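Local atomic coordinates of DisA protein (PDB entry 6CCA), a protein that probably transfers methyl groups to a carbon of the growing polyketide chain, building the gem-dimethyl group during disorazol assembly. Residues A196-S208 with L390-V404. Numbering follows the deposited sequence.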
loop_
_atom_site.group_PDB
_atom_site.type_symbol
_atom_site.label_atom_id
_atom_site.label_comp_id
_atom_site.label_asym_id
_atom_site.label_seq_id
_atom_site.Cartn_x
_atom_site.Cartn_y
_atom_site.Cartn_z
ATOM N N ALA A 196 2.633 -13.945 6.847
ATOM C CA ALA A 196 1.600 -14.625 6.108
ATOM C C ALA A 196 0.738 -13.742 5.207
ATOM O O ALA A 196 0.538 -14.089 4.020
ATOM C CB ALA A 196 0.706 -15.421 7.018
ATOM N N THR A 197 0.210 -12.658 5.731
ATOM C CA THR A 197 -0.705 -11.845 4.902
ATOM C C THR A 197 0.061 -11.212 3.725
ATOM O O THR A 197 -0.415 -11.269 2.573
ATOM C CB THR A 197 -1.460 -10.783 5.731
ATOM O OG1 THR A 197 -0.543 -9.839 6.262
ATOM C CG2 THR A 197 -2.284 -11.443 6.864
ATOM N N ALA A 198 1.234 -10.625 3.973
ATOM C CA ALA A 198 1.994 -10.004 2.862
ATOM C C ALA A 198 2.321 -11.091 1.776
ATOM O O ALA A 198 2.235 -10.839 0.559
ATOM C CB ALA A 198 3.278 -9.318 3.316
ATOM N N ASP A 199 2.761 -12.262 2.233
ATOM C CA ASP A 199 3.149 -13.300 1.291
ATOM C C ASP A 199 1.983 -13.801 0.496
ATOM O O ASP A 199 2.125 -14.050 -0.697
ATOM C CB ASP A 199 3.817 -14.480 2.023
ATOM C CG ASP A 199 5.201 -14.137 2.544
ATOM O OD1 ASP A 199 5.802 -13.137 2.112
ATOM O OD2 ASP A 199 5.663 -14.923 3.394
ATOM N N HIS A 200 0.803 -13.857 1.083
ATOM C CA HIS A 200 -0.391 -14.296 0.357
ATOM C C HIS A 200 -0.642 -13.374 -0.853
ATOM O O HIS A 200 -0.829 -13.812 -2.010
ATOM C CB HIS A 200 -1.595 -14.273 1.275
ATOM C CG HIS A 200 -2.868 -14.469 0.559
ATOM N ND1 HIS A 200 -3.448 -15.707 0.403
ATOM C CD2 HIS A 200 -3.677 -13.591 -0.073
ATOM C CE1 HIS A 200 -4.586 -15.574 -0.272
ATOM N NE2 HIS A 200 -4.747 -14.299 -0.563
ATOM N N PHE A 201 -0.655 -12.094 -0.596
ATOM C CA PHE A 201 -0.824 -11.119 -1.672
ATOM C C PHE A 201 0.347 -11.028 -2.663
ATOM O O PHE A 201 0.099 -10.835 -3.846
ATOM C CB PHE A 201 -1.326 -9.766 -1.167
ATOM C CG PHE A 201 -2.686 -9.883 -0.540
ATOM C CD1 PHE A 201 -3.820 -9.963 -1.305
ATOM C CD2 PHE A 201 -2.803 -9.970 0.862
ATOM C CE1 PHE A 201 -5.059 -10.064 -0.680
ATOM C CE2 PHE A 201 -4.027 -10.148 1.460
ATOM C CZ PHE A 201 -5.146 -10.228 0.654
ATOM N N ASN A 202 1.579 -11.177 -2.182
ATOM C CA ASN A 202 2.768 -11.225 -3.066
ATOM C C ASN A 202 2.637 -12.372 -4.062
ATOM O O ASN A 202 2.907 -12.252 -5.283
ATOM C CB ASN A 202 4.055 -11.387 -2.235
ATOM C CG ASN A 202 4.432 -10.151 -1.436
ATOM O OD1 ASN A 202 4.007 -9.043 -1.732
ATOM N ND2 ASN A 202 5.333 -10.336 -0.474
ATOM N N GLU A 203 2.122 -13.485 -3.571
ATOM C CA GLU A 203 1.970 -14.670 -4.388
ATOM C C GLU A 203 0.865 -14.517 -5.394
ATOM O O GLU A 203 1.051 -14.975 -6.522
ATOM C CB GLU A 203 1.813 -15.948 -3.549
ATOM C CG GLU A 203 3.090 -16.285 -2.770
ATOM C CD GLU A 203 4.305 -16.670 -3.639
ATOM O OE1 GLU A 203 4.173 -17.107 -4.803
ATOM O OE2 GLU A 203 5.435 -16.467 -3.152
ATOM N N LEU A 204 -0.212 -13.798 -5.025
ATOM C CA LEU A 204 -1.264 -13.481 -5.979
ATOM C C LEU A 204 -0.812 -12.571 -7.091
ATOM O O LEU A 204 -1.210 -12.742 -8.227
ATOM C CB LEU A 204 -2.531 -12.863 -5.315
ATOM C CG LEU A 204 -3.463 -13.788 -4.583
ATOM C CD1 LEU A 204 -4.561 -12.940 -3.969
ATOM C CD2 LEU A 204 -4.024 -14.806 -5.604
ATOM N N VAL A 205 0.092 -11.637 -6.818
ATOM C CA VAL A 205 0.626 -10.840 -7.923
ATOM C C VAL A 205 1.449 -11.723 -8.917
ATOM O O VAL A 205 1.293 -11.638 -10.108
ATOM C CB VAL A 205 1.518 -9.703 -7.419
ATOM C CG1 VAL A 205 2.368 -9.066 -8.539
ATOM C CG2 VAL A 205 0.744 -8.673 -6.612
ATOM N N ILE A 206 2.323 -12.552 -8.381
ATOM C CA ILE A 206 3.174 -13.444 -9.156
ATOM C C ILE A 206 2.281 -14.363 -9.992
ATOM O O ILE A 206 2.504 -14.540 -11.166
ATOM C CB ILE A 206 4.108 -14.264 -8.266
ATOM C CG1 ILE A 206 5.225 -13.366 -7.717
ATOM C CG2 ILE A 206 4.820 -15.385 -9.069
ATOM C CD1 ILE A 206 6.110 -13.985 -6.646
ATOM N N LYS A 207 1.285 -14.941 -9.369
ATOM C CA LYS A 207 0.361 -15.814 -10.083
ATOM C C LYS A 207 -0.291 -15.082 -11.247
ATOM O O LYS A 207 -0.473 -15.652 -12.356
ATOM C CB LYS A 207 -0.732 -16.306 -9.095
ATOM C CG LYS A 207 -1.768 -17.282 -9.692
ATOM C CD LYS A 207 -1.063 -18.455 -10.251
ATOM C CE LYS A 207 -1.957 -19.686 -10.441
ATOM N NZ LYS A 207 -1.232 -20.584 -11.415
ATOM N N SER A 208 -0.709 -13.832 -11.035
ATOM C CA SER A 208 -1.322 -13.096 -12.083
ATOM C C SER A 208 -0.393 -12.959 -13.253
ATOM O O SER A 208 -0.814 -13.054 -14.396
ATOM C CB SER A 208 -1.793 -11.733 -11.616
ATOM O OG SER A 208 -2.713 -11.751 -10.508
ATOM N N LEU A 390 -9.908 -9.366 -6.289
ATOM C CA LEU A 390 -10.020 -10.811 -6.047
ATOM C C LEU A 390 -10.907 -11.050 -4.798
ATOM O O LEU A 390 -11.081 -10.151 -3.978
ATOM C CB LEU A 390 -8.673 -11.452 -5.966
ATOM C CG LEU A 390 -7.900 -11.425 -7.280
ATOM C CD1 LEU A 390 -6.541 -12.011 -7.073
ATOM C CD2 LEU A 390 -8.692 -12.176 -8.364
ATOM N N GLN A 391 -11.516 -12.227 -4.703
ATOM C CA GLN A 391 -12.487 -12.493 -3.630
ATOM C C GLN A 391 -11.772 -13.193 -2.501
ATOM O O GLN A 391 -11.009 -14.120 -2.729
ATOM C CB GLN A 391 -13.624 -13.420 -4.179
ATOM C CG GLN A 391 -14.375 -12.805 -5.304
ATOM C CD GLN A 391 -15.406 -13.791 -5.875
ATOM O OE1 GLN A 391 -15.223 -14.383 -6.980
ATOM N NE2 GLN A 391 -16.474 -14.015 -5.102
ATOM N N HIS A 392 -12.041 -12.761 -1.275
ATOM C CA HIS A 392 -11.486 -13.354 -0.072
ATOM C C HIS A 392 -12.538 -13.487 0.981
ATOM O O HIS A 392 -12.461 -12.906 2.069
ATOM C CB HIS A 392 -10.295 -12.526 0.457
ATOM C CG HIS A 392 -9.098 -12.625 -0.421
ATOM N ND1 HIS A 392 -8.938 -11.802 -1.505
ATOM C CD2 HIS A 392 -8.044 -13.455 -0.420
ATOM C CE1 HIS A 392 -7.828 -12.132 -2.138
ATOM N NE2 HIS A 392 -7.262 -13.124 -1.494
ATOM N N SER A 393 -13.577 -14.260 0.654
ATOM C CA SER A 393 -14.709 -14.389 1.621
ATOM C C SER A 393 -15.140 -15.829 1.851
ATOM O O SER A 393 -15.024 -16.692 0.966
ATOM C CB SER A 393 -15.902 -13.497 1.205
ATOM O OG SER A 393 -16.280 -13.802 -0.097
ATOM N N ASP A 394 -15.527 -16.088 3.091
ATOM C CA ASP A 394 -15.935 -17.421 3.497
ATOM C C ASP A 394 -17.161 -17.248 4.392
ATOM O O ASP A 394 -17.027 -16.939 5.605
ATOM C CB ASP A 394 -14.831 -18.021 4.309
ATOM C CG ASP A 394 -15.219 -19.337 4.956
ATOM O OD1 ASP A 394 -16.057 -20.043 4.385
ATOM O OD2 ASP A 394 -14.653 -19.702 6.015
ATOM N N GLY A 395 -18.335 -17.363 3.764
ATOM C CA GLY A 395 -19.586 -17.066 4.427
ATOM C C GLY A 395 -19.702 -15.625 4.873
ATOM O O GLY A 395 -19.569 -14.703 4.043
ATOM N N THR A 396 -19.902 -15.396 6.169
ATOM C CA THR A 396 -19.966 -14.039 6.684
ATOM C C THR A 396 -18.573 -13.443 6.919
ATOM O O THR A 396 -18.494 -12.311 7.318
ATOM C CB THR A 396 -20.650 -13.907 8.077
ATOM O OG1 THR A 396 -20.140 -14.925 8.965
ATOM C CG2 THR A 396 -22.195 -13.930 7.976
ATOM N N SER A 397 -17.483 -14.180 6.744
ATOM C CA SER A 397 -16.180 -13.562 7.019
ATOM C C SER A 397 -15.546 -13.180 5.712
ATOM O O SER A 397 -15.684 -13.900 4.720
ATOM C CB SER A 397 -15.217 -14.523 7.736
ATOM O OG SER A 397 -15.624 -14.730 9.066
ATOM N N SER A 398 -14.777 -12.098 5.738
ATOM C CA SER A 398 -14.034 -11.747 4.565
ATOM C C SER A 398 -12.810 -10.883 4.952
ATOM O O SER A 398 -12.828 -10.187 5.985
ATOM C CB SER A 398 -14.936 -11.013 3.562
ATOM O OG SER A 398 -15.198 -9.757 4.104
ATOM N N TRP A 399 -11.779 -10.970 4.107
ATOM C CA TRP A 399 -10.552 -10.155 4.307
ATOM C C TRP A 399 -10.745 -8.843 3.546
ATOM O O TRP A 399 -10.909 -8.845 2.311
ATOM C CB TRP A 399 -9.328 -10.882 3.767
ATOM C CG TRP A 399 -8.066 -10.315 4.284
ATOM C CD1 TRP A 399 -7.225 -9.466 3.682
ATOM C CD2 TRP A 399 -7.478 -10.612 5.562
ATOM N NE1 TRP A 399 -6.172 -9.154 4.501
ATOM C CE2 TRP A 399 -6.280 -9.869 5.658
ATOM C CE3 TRP A 399 -7.850 -11.422 6.629
ATOM C CZ2 TRP A 399 -5.475 -9.916 6.782
ATOM C CZ3 TRP A 399 -7.056 -11.454 7.722
ATOM C CH2 TRP A 399 -5.881 -10.714 7.795
ATOM N N SER A 400 -10.779 -7.763 4.276
ATOM C CA SER A 400 -10.937 -6.452 3.673
ATOM C C SER A 400 -9.751 -5.526 3.810
ATOM O O SER A 400 -9.797 -4.421 3.266
ATOM C CB SER A 400 -12.175 -5.732 4.221
ATOM O OG SER A 400 -12.048 -5.601 5.619
ATOM N N ILE A 401 -8.704 -5.940 4.497
ATOM C CA ILE A 401 -7.579 -5.077 4.813
ATOM C C ILE A 401 -6.688 -4.800 3.605
ATOM O O ILE A 401 -6.042 -3.746 3.523
ATOM C CB ILE A 401 -6.694 -5.785 5.901
ATOM C CG1 ILE A 401 -7.397 -5.699 7.236
ATOM C CG2 ILE A 401 -5.307 -5.146 6.001
ATOM C CD1 ILE A 401 -6.646 -6.471 8.327
ATOM N N GLN A 402 -6.667 -5.727 2.694
ATOM C CA GLN A 402 -5.781 -5.729 1.538
ATOM C C GLN A 402 -6.387 -6.573 0.431
ATOM O O GLN A 402 -7.175 -7.554 0.647
ATOM C CB GLN A 402 -4.452 -6.360 1.923
ATOM C CG GLN A 402 -3.328 -6.308 0.936
ATOM C CD GLN A 402 -1.986 -6.707 1.509
ATOM O OE1 GLN A 402 -1.848 -7.042 2.684
ATOM N NE2 GLN A 402 -0.991 -6.734 0.651
ATOM N N ASN A 403 -6.046 -6.200 -0.786
ATOM C CA ASN A 403 -6.464 -6.989 -1.955
ATOM C C ASN A 403 -5.542 -6.844 -3.152
ATOM O O ASN A 403 -4.767 -5.837 -3.230
ATOM C CB ASN A 403 -7.924 -6.677 -2.313
ATOM C CG ASN A 403 -8.617 -7.880 -2.984
ATOM O OD1 ASN A 403 -8.031 -8.965 -3.118
ATOM N ND2 ASN A 403 -9.863 -7.673 -3.409
ATOM N N VAL A 404 -5.565 -7.840 -4.027
ATOM C CA VAL A 404 -5.030 -7.687 -5.382
ATOM C C VAL A 404 -6.215 -7.415 -6.342
ATOM O O VAL A 404 -7.289 -8.073 -6.275
ATOM C CB VAL A 404 -4.208 -8.870 -5.775
ATOM C CG1 VAL A 404 -3.976 -8.930 -7.278
ATOM C CG2 VAL A 404 -2.881 -8.857 -5.030
HETATM O O HOH W 1 0.288 -7.477 4.289
HETATM O O HOH W 2 1.702 -7.994 -0.032
#
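Phe201 of helix 196-208 inserts its ring between Gln402 and His200, and the contact with 390-404 is organised around that sandwich. With CG anti to its own carbonyl carbon (chi1 -63°), the phenyl ring leans over the strand. The extended Gln402 chain runs antiparallel alongside it: CG sits over one face, a CH-pi contact 3.9 Å from the ring centroid, and the amide lies stacked at 20° to the ring. His200 CD2 occupies the other face, over the centre. The amide is fixed from several directions: one water links OE1 to Thr197 OG1, a second accepts from NE2 and lies within hydrogen-bonding distance of the Ala198 carbonyl, and Asn335 OD1 on strand 330-337 also accepts from NE2.

Val404 extends the apolar surface, its CG2 resting 4.0 Å from both Phe201 CD1 and Val205 CG2. Beyond it, Leu204 and Leu390 meet tip to tip. Trp399 CD1 approaches the edge of Phe201, while its CZ2 receives Thr197 CG2 at 3.5 Å. One direct hydrogen bond joins the segments: His200 NE2 to His392 NE2, 2.9 Å and nearly straight (163°), which suggests that at least one imidazole is neutral.

Helix 196-216 packs on strand 402-409 through Gln402 and Val404, and its His200 and Phe201 form an aromatic cluster with His392 and Trp399 of the preceding loop. The strand runs antiparallel to 330-337 at the end of a run of parallel strands, the alpha/beta layering characteristic of the Rossmann-like methyltransferase fold.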